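Local coordinates for surface-associated protein CshA (Streptococcus gordonii, PDB 5L2D), which binds host fibronectin as a streptococcal surface adhesin, a cell-wall-attached protein represented here by its second non-repetitive domain, at residues Thr27-Asn32 with Phe45-Ser50; Asp34-Phe39 with Pro103-Gly108; Thr60-Phe65 with Trp140-Lys145; Asn90-Gly95 with Leu133-Val138. All blocks are in the same frame, centred on the assembly; numbering follows the deposited sequence.

Contact 1. Residues Thr27-Asn32 with Phe45-Ser50; sequences TASMKN and FKKEIS
M30 and F45 form an antiparallel bridge with a Met-aromatic contact beside it, and the two join the short strand 30-31 to the beginning of strand 44-50 in an antiparallel sheet of this domain. The bridge is a non-hydrogen-bonded pair with CA atoms 4.5 Å apart, and both side chains go to the same face. M30 brings its sulfur to the edge of the ring: SD is 3.8 Å from F45 CD1 and sits close to the ring plane, 80° off the normal measured at the centroid. The bend at the second torsion (chi2 -94°) places SD there, and a further bend at the third sends the methyl CE toward F39. F45 also meets V22 and V55. One residue earlier the chain comes out of a turn, and S29 leans its CB on the F45 ring obliquely, 3.9 Å from CE1. Its hydroxyl is taken up locally, by D26. K47 CE lies near S29 OG, at 4.1 Å, while K46 meets S29 through its backbone; the amino ends of both lysines lead away. The one backbone hydrogen bond between the two segments, just beside the M30-F45 pair, is nearly straight, running 3.0 Å from K46 N to S29 O.

Contact 2. Residues Asp34-Phe39 with Pro103-Gly108; sequences DPQGGF and PPSVTG
P104 lies against the end of the Q36 side chain, its CB 3.9 Å from Q36 OE1. Next along the chain, S105 points into the turn of the other segment and meets it with both backbone and side chain. Its N-H bonds almost straight to Q36 OE1 at 3.1 Å, but arrives from above the plane of the amide, about 50° out of it; the glutamine reaches that far because its chain is extended beyond CG. The S105 hydroxyl donates to D34 OD2, with a separation in the model too short to be trusted in detail. The other carboxylate oxygen of D34 accepts the N-H of G38, so the aspartate serves its own loop as well as S105. V106 then offers its carbonyl: V106 O takes F39 N at 2.8 Å, the donor nearly along the C=O axis. Its side chain crosses that of F39 at about a right angle, CG2 lying 3.9 Å from F39 CB, and its other neighbours include W140 and I142. At T107 the backbone passes obliquely by the F39 ring, with T107 CA 3.9 Å from F39 CE1, while T107 CB comes 3.8 Å from G38 CA; G108 N follows near the same carbon, CE1, again obliquely to the ring. Taken together, this is loop-to-loop packing around a type I beta turn, D34 to G37, whose aspartate and glutamine side chains reach across to an irregular segment leading toward strand 131-132.

Contact 3. Residues Thr60-Phe65 with Trp140-Lys145; sequences TELKPF and WGIKFK
K143 O is approached by two successive amides, T60 N at 2.8 Å and E61 N in a weak bond at 3.5 Å. T60 and E61 thus both face K143, which makes a classic beta bulge at the end of strand 53-61. The return bond, K143 N to E61 O, spans 3.0 Å and completes the antiparallel hydrogen-bonded pair. The side chains of E61 and K143 go to the same face of the sheet, run alongside each other in the same direction and close a salt bridge, E61 OE1 to K143 NZ at 2.6 Å. The glutamate gets there extended, with CG anti to its backbone N (chi1 -165°); the lysine is bent at every torsion after the first, which brings NZ to the glutamate's OE1. T60 stands at the margin: its CG2 lies 3.8 Å from K145 CB, and its hydroxyl bonds E265 of the second subunit. Past the bulge the chain turns irregular, yet L62 still swings CD2 to I142 CG1, 3.5 Å away, the two side chains lying side by side and pointing the same way. The K63 carbonyl and P64 then pass close over G141, which has no side chain to hinder them. I142 and F144 also pack on V59 of strand 53-61, and F65 leads on to helix 69-75. Residues 140-144 pair antiparallel with a strand of the second subunit as well, so this junction lies within a sheet that continues across the interface.

Contact 4. Residues Asn90-Gly95 with Leu133-Val138; sequences NSYLKG and LPDDAV
Y92 lays one edge of its ring along the backbone of D136 and A137, with CE1 3.5 Å from D136 O and that oxygen near the ring plane. CG is anti to the carbonyl carbon (chi1 -73°), and the ring thereby runs out along the loop until its hydroxyl end reaches the D135 carboxylate. The two flat groups stand nearly perpendicular, 80° apart, but the separation of OH and OD2 is impossibly short, and how they interact there remains doubtful. V138 comes in obliquely to the ring, CG1 3.7 Å from Y92 CD1. The backbones hold together at A137 O, which accepts L93 N in a nearly straight bond of 2.8 Å, the donor lying above the carbonyl plane. The same oxygen receives a CA-H...O contact from Y92 CA, 3.3 Å away, and V138 CA makes a similar one to S91 O. Y92 and V138 form an antiparallel non-hydrogen-bonded pair, although their side chains diverge. L93 packs its CG against the A137 carbonyl, and its CD1 rests 3.8 Å from A137 CB. Upstream, P134 is the centre of an inverse gamma turn that redirects the chain ahead of D135. Strand 91-92 is thus stitched to the start of strand 138-150, and three residues past V138 the N-H of G141 is taken by N90 OD1. P103 and P104 pack on Y92, Y96 meets its ring at a small interplanar angle, L93 lies on T272 of the second subunit, and a strand of that subunit pairs antiparallel with V138.

Contacts 1, 3 and 4 all serve the same antiparallel sheet: contact 1 at strand 44-50, contacts 3 and 4 on strand 138-150; strand 53-61, which enters contact 3, lies between 44-50 and 138-150. Contact 2 joins two loops instead, and it touches all three others, V106 packing on W140 and I142, and F39 on I142. Contact 1 is largely buried and mostly apolar, with one backbone bond; the rest are partly buried. Polar side chains do much of the work in contact 2, contact 3 adds a salt bridge to its bulge, and contact 4 relies on backbone and an aromatic edge. Contacts 3 and 4 meet the second subunit, contact 1 only through I49 and S50.

Contact 1. Residues Thr27-Asn32 with Phe45-Ser50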
loop_
_atom_site.group_PDB
_atom_site.type_symbol
_atom_site.label_atom_id
_atom_site.label_comp_id
_atom_site.label_asym_id
_atom_site.label_seq_id
_atom_site.Cartn_x
_atom_site.Cartn_y
_atom_site.Cartn_z
ATOM N N THR A 27 -4.784 19.942 -6.065
ATOM C CA THR A 27 -4.657 19.835 -7.502
ATOM C C THR A 27 -3.691 20.800 -8.157
ATOM O O THR A 27 -3.338 20.630 -9.309
ATOM C CB THR A 27 -5.999 20.077 -8.162
ATOM O OG1 THR A 27 -6.843 20.751 -7.237
ATOM C CG2 THR A 27 -6.624 18.794 -8.519
ATOM N N ALA A 28 -3.274 21.824 -7.437
ATOM C CA ALA A 28 -2.350 22.780 -8.004
ATOM C C ALA A 28 -0.988 22.152 -8.101
ATOM O O ALA A 28 -0.140 22.609 -8.827
ATOM C CB ALA A 28 -2.290 24.014 -7.147
ATOM N N SER A 29 -0.780 21.092 -7.350
ATOM C CA SER A 29 0.492 20.425 -7.360
ATOM C C SER A 29 0.430 19.187 -8.203
ATOM O O SER A 29 1.436 18.591 -8.490
ATOM C CB SER A 29 0.892 20.069 -5.944
ATOM O OG SER A 29 0.569 21.117 -5.065
ATOM N N MET A 30 -0.766 18.800 -8.608
ATOM C CA MET A 30 -0.925 17.615 -9.423
ATOM C C MET A 30 -1.029 17.904 -10.894
ATOM O O MET A 30 -1.482 18.944 -11.307
ATOM C CB MET A 30 -2.151 16.840 -8.995
ATOM C CG MET A 30 -2.307 16.731 -7.508
ATOM S SD MET A 30 -1.591 15.232 -6.871
ATOM C CE MET A 30 -1.870 14.113 -8.202
ATOM N N LYS A 31 -0.602 16.948 -11.684
ATOM C CA LYS A 31 -0.660 17.060 -13.135
ATOM C C LYS A 31 -0.912 15.702 -13.726
ATOM O O LYS A 31 -0.541 14.695 -13.161
ATOM C CB LYS A 31 0.636 17.602 -13.705
ATOM C CG LYS A 31 0.918 19.052 -13.369
ATOM C CD LYS A 31 2.000 19.628 -14.276
ATOM C CE LYS A 31 1.420 20.275 -15.527
ATOM N NZ LYS A 31 1.066 21.696 -15.241
ATOM N N ASN A 32 -1.567 15.687 -14.875
ATOM C CA ASN A 32 -1.831 14.473 -15.602
ATOM C C ASN A 32 -2.809 13.486 -14.866
ATOM O O ASN A 32 -2.646 12.245 -14.870
ATOM C CB ASN A 32 -0.474 13.852 -15.935
ATOM C CG ASN A 32 -0.461 13.204 -17.286
ATOM O OD1 ASN A 32 -1.136 13.661 -18.183
ATOM N ND2 ASN A 32 0.300 12.130 -17.437
ATOM N N PHE A 45 2.626 14.204 -8.973
ATOM C CA PHE A 45 2.569 15.200 -7.901
ATOM C C PHE A 45 3.930 15.878 -7.772
ATOM O O PHE A 45 4.925 15.194 -7.611
ATOM C CB PHE A 45 2.222 14.498 -6.567
ATOM C CG PHE A 45 2.461 15.342 -5.336
ATOM C CD1 PHE A 45 1.494 16.220 -4.882
ATOM C CD2 PHE A 45 3.644 15.237 -4.617
ATOM C CE1 PHE A 45 1.706 16.990 -3.746
ATOM C CE2 PHE A 45 3.865 15.997 -3.467
ATOM C CZ PHE A 45 2.893 16.883 -3.039
ATOM N N LYS A 46 3.986 17.208 -7.778
ATOM C CA LYS A 46 5.281 17.910 -7.712
ATOM C C LYS A 46 5.153 19.163 -6.874
ATOM O O LYS A 46 4.296 20.015 -7.159
ATOM C CB LYS A 46 5.770 18.201 -9.114
ATOM C CG LYS A 46 7.198 18.674 -9.170
ATOM C CD LYS A 46 7.278 20.117 -9.697
ATOM C CE LYS A 46 8.634 20.477 -10.328
ATOM N NZ LYS A 46 8.990 19.684 -11.546
ATOM N N LYS A 47 5.962 19.268 -5.814
ATOM C CA LYS A 47 5.803 20.367 -4.871
ATOM C C LYS A 47 7.072 20.704 -4.139
ATOM O O LYS A 47 7.822 19.808 -3.740
ATOM C CB LYS A 47 4.727 20.022 -3.840
ATOM C CG LYS A 47 4.339 21.140 -2.869
ATOM C CD LYS A 47 3.443 20.599 -1.755
ATOM C CE LYS A 47 2.326 21.542 -1.338
ATOM N NZ LYS A 47 2.870 22.645 -0.504
ATOM N N GLU A 48 7.276 22.007 -3.925
ATOM C CA GLU A 48 8.410 22.493 -3.151
ATOM C C GLU A 48 8.083 22.289 -1.676
ATOM O O GLU A 48 7.350 23.028 -1.079
ATOM C CB GLU A 48 8.755 23.964 -3.474
ATOM C CG GLU A 48 9.861 24.583 -2.597
ATOM C CD GLU A 48 10.709 25.672 -3.285
ATOM O OE1 GLU A 48 11.577 26.281 -2.610
ATOM O OE2 GLU A 48 10.540 25.907 -4.501
ATOM N N ILE A 49 8.679 21.286 -1.087
ATOM C CA ILE A 49 8.252 20.843 0.197
ATOM C C ILE A 49 8.904 21.649 1.294
ATOM O O ILE A 49 8.403 21.756 2.406
ATOM C CB ILE A 49 8.392 19.286 0.225
ATOM C CG1 ILE A 49 7.025 18.738 0.511
ATOM C CG2 ILE A 49 9.516 18.694 1.070
ATOM C CD1 ILE A 49 6.106 19.079 -0.646
ATOM N N SER A 50 9.998 22.293 0.960
ATOM C CA SER A 50 10.694 23.099 1.929
ATOM C C SER A 50 11.572 23.951 1.061
ATOM O O SER A 50 11.633 23.684 -0.136
ATOM C CB SER A 50 11.458 22.173 2.876
ATOM O OG SER A 50 12.774 22.609 3.087
#

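Contact 2. Residues Asp34-Phe39 with Pro103-Gly108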
loop_
_atom_site.group_PDB
_atom_site.type_symbol
_atom_site.label_atom_id
_atom_site.label_comp_id
_atom_site.label_asym_id
_atom_site.label_seq_id
_atom_site.Cartn_x
_atom_site.Cartn_y
_atom_site.Cartn_z
ATOM N N ASP A 34 -6.479 11.654 -14.308
ATOM C CA ASP A 34 -7.280 10.915 -15.248
ATOM C C ASP A 34 -8.657 11.579 -15.442
ATOM O O ASP A 34 -8.931 12.627 -14.833
ATOM C CB ASP A 34 -7.304 9.424 -14.833
ATOM C CG ASP A 34 -8.383 9.076 -13.831
ATOM O OD1 ASP A 34 -8.963 9.957 -13.137
ATOM O OD2 ASP A 34 -8.635 7.857 -13.732
ATOM N N PRO A 35 -9.490 11.015 -16.347
ATOM C CA PRO A 35 -10.843 11.491 -16.602
ATOM C C PRO A 35 -11.671 11.707 -15.352
ATOM O O PRO A 35 -12.375 12.718 -15.261
ATOM C CB PRO A 35 -11.430 10.362 -17.428
ATOM C CG PRO A 35 -10.279 9.881 -18.261
ATOM C CD PRO A 35 -9.066 10.045 -17.388
ATOM N N GLN A 36 -11.572 10.775 -14.395
ATOM C CA GLN A 36 -12.329 10.861 -13.132
ATOM C C GLN A 36 -11.658 11.713 -12.077
ATOM O O GLN A 36 -12.079 11.660 -10.927
ATOM C CB GLN A 36 -12.510 9.490 -12.486
ATOM C CG GLN A 36 -12.940 8.361 -13.409
ATOM C CD GLN A 36 -13.200 7.070 -12.643
ATOM O OE1 GLN A 36 -13.243 7.047 -11.394
ATOM N NE2 GLN A 36 -13.376 5.986 -13.383
ATOM N N GLY A 37 -10.606 12.454 -12.433
ATOM C CA GLY A 37 -9.837 13.231 -11.456
ATOM C C GLY A 37 -8.942 12.412 -10.527
ATOM O O GLY A 37 -8.365 12.942 -9.573
ATOM N N GLY A 38 -8.822 11.121 -10.800
ATOM C CA GLY A 38 -7.971 10.265 -10.005
ATOM C C GLY A 38 -6.645 9.993 -10.687
ATOM O O GLY A 38 -6.234 10.705 -11.598
ATOM N N PHE A 39 -5.994 8.927 -10.249
ATOM C CA PHE A 39 -4.600 8.663 -10.581
ATOM C C PHE A 39 -4.525 7.606 -11.639
ATOM O O PHE A 39 -5.240 6.621 -11.585
ATOM C CB PHE A 39 -3.859 8.149 -9.350
ATOM C CG PHE A 39 -3.609 9.191 -8.290
ATOM C CD1 PHE A 39 -4.470 10.261 -8.094
ATOM C CD2 PHE A 39 -2.528 9.074 -7.458
ATOM C CE1 PHE A 39 -4.232 11.207 -7.113
ATOM C CE2 PHE A 39 -2.290 10.005 -6.473
ATOM C CZ PHE A 39 -3.139 11.077 -6.300
ATOM N N PRO A 103 -13.428 -0.880 -11.165
ATOM C CA PRO A 103 -13.620 -0.022 -10.014
ATOM C C PRO A 103 -13.243 1.416 -10.318
ATOM O O PRO A 103 -12.659 1.659 -11.364
ATOM C CB PRO A 103 -12.668 -0.615 -8.959
ATOM C CG PRO A 103 -12.042 -1.808 -9.566
ATOM C CD PRO A 103 -12.191 -1.662 -11.049
ATOM N N PRO A 104 -13.577 2.362 -9.410
ATOM C CA PRO A 104 -13.186 3.769 -9.579
ATOM C C PRO A 104 -11.687 4.009 -9.438
ATOM O O PRO A 104 -10.989 3.225 -8.796
ATOM C CB PRO A 104 -13.957 4.514 -8.476
ATOM C CG PRO A 104 -14.504 3.479 -7.551
ATOM C CD PRO A 104 -14.508 2.164 -8.280
ATOM N N SER A 105 -11.220 5.103 -10.044
ATOM C CA SER A 105 -9.810 5.508 -10.016
ATOM C C SER A 105 -9.377 5.786 -8.578
ATOM O O SER A 105 -10.201 6.256 -7.775
ATOM C CB SER A 105 -9.595 6.785 -10.864
ATOM O OG SER A 105 -10.092 6.668 -12.208
ATOM N N VAL A 106 -8.107 5.516 -8.240
ATOM C CA VAL A 106 -7.638 5.889 -6.899
ATOM C C VAL A 106 -7.436 7.412 -6.902
ATOM O O VAL A 106 -7.265 7.977 -7.971
ATOM C CB VAL A 106 -6.380 5.095 -6.384
ATOM C CG1 VAL A 106 -6.150 3.795 -7.152
ATOM C CG2 VAL A 106 -5.124 5.944 -6.371
ATOM N N THR A 107 -7.469 8.070 -5.734
ATOM C CA THR A 107 -7.473 9.533 -5.689
ATOM C C THR A 107 -7.326 10.084 -4.292
ATOM O O THR A 107 -7.527 9.374 -3.306
ATOM C CB THR A 107 -8.805 10.110 -6.256
ATOM O OG1 THR A 107 -8.867 11.535 -6.042
ATOM C CG2 THR A 107 -10.031 9.433 -5.591
ATOM N N GLY A 108 -7.013 11.375 -4.230
ATOM C CA GLY A 108 -7.039 12.124 -2.980
ATOM C C GLY A 108 -8.350 12.875 -2.817
ATOM O O GLY A 108 -9.129 12.580 -1.893
#

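Contact 3. Residues Thr60-Phe65 with Trp140-Lys145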
loop_
_atom_site.group_PDB
_atom_site.type_symbol
_atom_site.label_atom_id
_atom_site.label_comp_id
_atom_site.label_asym_id
_atom_site.label_seq_id
_atom_site.Cartn_x
_atom_site.Cartn_y
_atom_site.Cartn_z
ATOM N N THR A 60 3.867 4.895 -11.561
ATOM C CA THR A 60 4.411 4.044 -12.630
ATOM C C THR A 60 3.584 2.829 -12.884
ATOM O O THR A 60 3.804 2.163 -13.866
ATOM C CB THR A 60 5.830 3.535 -12.337
ATOM O OG1 THR A 60 5.808 2.620 -11.244
ATOM C CG2 THR A 60 6.727 4.679 -11.987
ATOM N N GLU A 61 2.680 2.497 -11.976
ATOM C CA GLU A 61 1.956 1.250 -12.091
ATOM C C GLU A 61 0.701 1.202 -11.226
ATOM O O GLU A 61 0.659 1.731 -10.111
ATOM C CB GLU A 61 2.864 0.068 -11.754
ATOM C CG GLU A 61 2.252 -1.238 -12.225
ATOM C CD GLU A 61 3.243 -2.384 -12.337
ATOM O OE1 GLU A 61 3.800 -2.787 -11.291
ATOM O OE2 GLU A 61 3.427 -2.911 -13.465
ATOM N N LEU A 62 -0.324 0.565 -11.770
ATOM C CA LEU A 62 -1.544 0.250 -11.028
ATOM C C LEU A 62 -1.873 -1.251 -11.111
ATOM O O LEU A 62 -2.693 -1.660 -11.906
ATOM C CB LEU A 62 -2.709 1.082 -11.565
ATOM C CG LEU A 62 -2.629 2.575 -11.266
ATOM C CD1 LEU A 62 -3.631 3.382 -12.093
ATOM C CD2 LEU A 62 -2.853 2.843 -9.791
ATOM N N LYS A 63 -1.219 -2.068 -10.302
ATOM C CA LYS A 63 -1.547 -3.468 -10.250
ATOM C C LYS A 63 -1.521 -3.929 -8.813
ATOM O O LYS A 63 -0.862 -3.311 -7.970
ATOM C CB LYS A 63 -0.541 -4.276 -11.033
ATOM C CG LYS A 63 -0.530 -4.057 -12.532
ATOM C CD LYS A 63 0.538 -4.970 -13.149
ATOM C CE LYS A 63 0.439 -5.052 -14.673
ATOM N NZ LYS A 63 -0.893 -5.532 -15.152
ATOM N N PRO A 64 -2.237 -5.026 -8.527
ATOM C CA PRO A 64 -2.319 -5.624 -7.205
ATOM C C PRO A 64 -1.163 -6.523 -6.878
ATOM O O PRO A 64 -0.441 -6.937 -7.780
ATOM C CB PRO A 64 -3.567 -6.482 -7.313
ATOM C CG PRO A 64 -3.558 -6.930 -8.732
ATOM C CD PRO A 64 -3.214 -5.654 -9.437
ATOM N N PHE A 65 -1.080 -6.873 -5.595
ATOM C CA PHE A 65 0.035 -7.609 -5.025
ATOM C C PHE A 65 0.286 -8.933 -5.650
ATOM O O PHE A 65 1.450 -9.361 -5.736
ATOM C CB PHE A 65 -0.190 -7.873 -3.570
ATOM C CG PHE A 65 1.032 -8.340 -2.835
ATOM C CD1 PHE A 65 2.093 -7.513 -2.649
ATOM C CD2 PHE A 65 1.087 -9.598 -2.262
ATOM C CE1 PHE A 65 3.194 -7.909 -1.907
ATOM C CE2 PHE A 65 2.194 -10.014 -1.522
ATOM C CZ PHE A 65 3.255 -9.158 -1.347
ATOM N N TRP A 140 -6.208 -4.098 -4.895
ATOM C CA TRP A 140 -5.477 -3.153 -5.748
ATOM C C TRP A 140 -4.042 -2.961 -5.302
ATOM O O TRP A 140 -3.552 -3.600 -4.351
ATOM C CB TRP A 140 -6.212 -1.819 -5.868
ATOM C CG TRP A 140 -6.373 -1.069 -4.579
ATOM C CD1 TRP A 140 -7.195 -1.392 -3.552
ATOM C CD2 TRP A 140 -5.728 0.155 -4.201
ATOM N NE1 TRP A 140 -7.099 -0.460 -2.543
ATOM C CE2 TRP A 140 -6.217 0.508 -2.924
ATOM C CE3 TRP A 140 -4.780 0.991 -4.818
ATOM C CZ2 TRP A 140 -5.793 1.644 -2.248
ATOM C CZ3 TRP A 140 -4.358 2.142 -4.150
ATOM C CH2 TRP A 140 -4.864 2.452 -2.874
ATOM N N GLY A 141 -3.355 -2.147 -6.087
ATOM C CA GLY A 141 -2.037 -1.643 -5.742
ATOM C C GLY A 141 -1.547 -0.521 -6.649
ATOM O O GLY A 141 -2.046 -0.328 -7.756
ATOM N N ILE A 142 -0.569 0.216 -6.139
ATOM C CA ILE A 142 0.003 1.347 -6.826
ATOM C C ILE A 142 1.547 1.446 -6.591
ATOM O O ILE A 142 2.047 1.134 -5.510
ATOM C CB ILE A 142 -0.736 2.635 -6.399
ATOM C CG1 ILE A 142 -0.491 3.765 -7.387
ATOM C CG2 ILE A 142 -0.267 3.106 -5.038
ATOM C CD1 ILE A 142 -1.242 5.044 -7.046
ATOM N N LYS A 143 2.292 1.857 -7.619
ATOM C CA LYS A 143 3.706 2.174 -7.450
ATOM C C LYS A 143 3.988 3.564 -7.926
ATOM O O LYS A 143 3.467 4.028 -8.960
ATOM C CB LYS A 143 4.619 1.223 -8.232
ATOM C CG LYS A 143 4.806 -0.140 -7.593
ATOM C CD LYS A 143 6.259 -0.606 -7.632
ATOM C CE LYS A 143 6.643 -1.153 -8.998
ATOM N NZ LYS A 143 5.643 -2.073 -9.610
ATOM N N PHE A 144 4.879 4.197 -7.189
ATOM C CA PHE A 144 5.339 5.514 -7.502
ATOM C C PHE A 144 6.831 5.556 -7.769
ATOM O O PHE A 144 7.599 4.914 -7.056
ATOM C CB PHE A 144 5.110 6.400 -6.303
ATOM C CG PHE A 144 3.703 6.768 -6.089
ATOM C CD1 PHE A 144 3.147 7.829 -6.800
ATOM C CD2 PHE A 144 2.932 6.077 -5.177
ATOM C CE1 PHE A 144 1.834 8.187 -6.594
ATOM C CE2 PHE A 144 1.615 6.419 -4.974
ATOM C CZ PHE A 144 1.066 7.473 -5.683
ATOM N N LYS A 145 7.227 6.379 -8.744
ATOM C CA LYS A 145 8.606 6.825 -8.903
ATOM C C LYS A 145 8.803 7.941 -7.951
ATOM O O LYS A 145 7.925 8.773 -7.825
ATOM C CB LYS A 145 8.777 7.380 -10.302
ATOM C CG LYS A 145 10.177 7.759 -10.743
ATOM C CD LYS A 145 10.302 7.565 -12.253
ATOM C CE LYS A 145 11.654 8.008 -12.778
ATOM N NZ LYS A 145 11.581 9.440 -13.174
#

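Contact 4. Residues Asn90-Gly95 with Leu133-Val138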
loop_
_atom_site.group_PDB
_atom_site.type_symbol
_atom_site.label_atom_id
_atom_site.label_comp_id
_atom_site.label_asym_id
_atom_site.label_seq_id
_atom_site.Cartn_x
_atom_site.Cartn_y
_atom_site.Cartn_z
ATOM N N ASN A 90 -6.166 -4.085 -11.112
ATOM C CA ASN A 90 -6.855 -3.662 -9.911
ATOM C C ASN A 90 -8.323 -4.044 -10.108
ATOM O O ASN A 90 -8.946 -3.644 -11.108
ATOM C CB ASN A 90 -6.686 -2.139 -9.699
ATOM C CG ASN A 90 -5.281 -1.722 -9.183
ATOM O OD1 ASN A 90 -4.393 -2.536 -8.895
ATOM N ND2 ASN A 90 -5.095 -0.424 -9.059
ATOM N N SER A 91 -8.856 -4.842 -9.174
ATOM C CA SER A 91 -10.162 -5.513 -9.324
ATOM C C SER A 91 -11.040 -5.455 -8.107
ATOM O O SER A 91 -10.557 -5.270 -7.001
ATOM C CB SER A 91 -9.929 -6.993 -9.547
ATOM O OG SER A 91 -9.503 -7.216 -10.844
ATOM N N TYR A 92 -12.332 -5.698 -8.306
ATOM C CA TYR A 92 -13.181 -6.158 -7.196
ATOM C C TYR A 92 -12.862 -7.597 -6.841
ATOM O O TYR A 92 -12.533 -8.379 -7.737
ATOM C CB TYR A 92 -14.654 -6.061 -7.557
ATOM C CG TYR A 92 -15.106 -4.640 -7.559
ATOM C CD1 TYR A 92 -15.232 -3.925 -6.364
ATOM C CD2 TYR A 92 -15.355 -3.986 -8.755
ATOM C CE1 TYR A 92 -15.629 -2.591 -6.369
ATOM C CE2 TYR A 92 -15.749 -2.659 -8.775
ATOM C CZ TYR A 92 -15.884 -1.975 -7.590
ATOM O OH TYR A 92 -16.277 -0.682 -7.657
ATOM N N LEU A 93 -12.978 -7.936 -5.547
ATOM C CA LEU A 93 -12.813 -9.321 -5.059
ATOM C C LEU A 93 -13.880 -10.254 -5.684
ATOM O O LEU A 93 -15.031 -9.862 -5.805
ATOM C CB LEU A 93 -12.955 -9.336 -3.553
ATOM C CG LEU A 93 -12.005 -8.442 -2.775
ATOM C CD1 LEU A 93 -12.402 -8.398 -1.311
ATOM C CD2 LEU A 93 -10.588 -8.944 -2.930
ATOM N N LYS A 94 -13.511 -11.467 -6.094
ATOM C CA LYS A 94 -14.453 -12.333 -6.846
ATOM C C LYS A 94 -15.627 -12.725 -5.937
ATOM O O LYS A 94 -15.438 -13.031 -4.753
ATOM C CB LYS A 94 -13.752 -13.576 -7.455
ATOM N N GLY A 95 -16.839 -12.682 -6.488
ATOM C CA GLY A 95 -18.048 -12.901 -5.696
ATOM C C GLY A 95 -18.369 -11.709 -4.803
ATOM O O GLY A 95 -18.633 -11.835 -3.614
ATOM N N LEU A 133 -8.636 4.186 -2.693
ATOM C CA LEU A 133 -9.490 3.712 -3.770
ATOM C C LEU A 133 -10.852 3.614 -3.148
ATOM O O LEU A 133 -11.065 2.756 -2.280
ATOM C CB LEU A 133 -9.060 2.351 -4.284
ATOM C CG LEU A 133 -9.756 1.964 -5.579
ATOM C CD1 LEU A 133 -9.095 0.719 -6.140
ATOM C CD2 LEU A 133 -11.238 1.716 -5.396
ATOM N N PRO A 134 -11.776 4.494 -3.583
ATOM C CA PRO A 134 -13.041 4.783 -2.902
ATOM C C PRO A 134 -14.171 3.776 -3.185
ATOM O O PRO A 134 -15.178 4.123 -3.786
ATOM C CB PRO A 134 -13.393 6.153 -3.475
ATOM C CG PRO A 134 -12.941 6.055 -4.901
ATOM C CD PRO A 134 -11.649 5.287 -4.829
ATOM N N ASP A 135 -14.001 2.534 -2.764
ATOM C CA ASP A 135 -15.053 1.535 -2.915
ATOM C C ASP A 135 -14.566 0.240 -2.262
ATOM O O ASP A 135 -13.376 -0.048 -2.237
ATOM C CB ASP A 135 -15.438 1.338 -4.397
ATOM C CG ASP A 135 -16.757 0.562 -4.597
ATOM O OD1 ASP A 135 -17.594 0.428 -3.673
ATOM O OD2 ASP A 135 -16.962 0.089 -5.724
ATOM N N ASP A 136 -15.504 -0.526 -1.728
ATOM C CA ASP A 136 -15.200 -1.687 -0.908
ATOM C C ASP A 136 -14.739 -2.863 -1.742
ATOM O O ASP A 136 -14.960 -2.892 -2.949
ATOM C CB ASP A 136 -16.445 -2.095 -0.099
ATOM C CG ASP A 136 -16.957 -0.969 0.839
ATOM O OD1 ASP A 136 -16.166 -0.069 1.260
ATOM O OD2 ASP A 136 -18.170 -1.010 1.157
ATOM N N ALA A 137 -14.077 -3.816 -1.094
ATOM C CA ALA A 137 -13.882 -5.168 -1.657
ATOM C C ALA A 137 -13.071 -5.183 -2.948
ATOM O O ALA A 137 -13.502 -5.719 -3.991
ATOM C CB ALA A 137 -15.215 -5.857 -1.855
ATOM N N VAL A 138 -11.868 -4.621 -2.835
ATOM C CA VAL A 138 -10.929 -4.510 -3.952
ATOM C C VAL A 138 -9.557 -5.052 -3.554
ATOM O O VAL A 138 -9.128 -4.940 -2.413
ATOM C CB VAL A 138 -10.790 -3.059 -4.430
ATOM C CG1 VAL A 138 -11.862 -2.726 -5.442
ATOM C CG2 VAL A 138 -10.888 -2.114 -3.237
#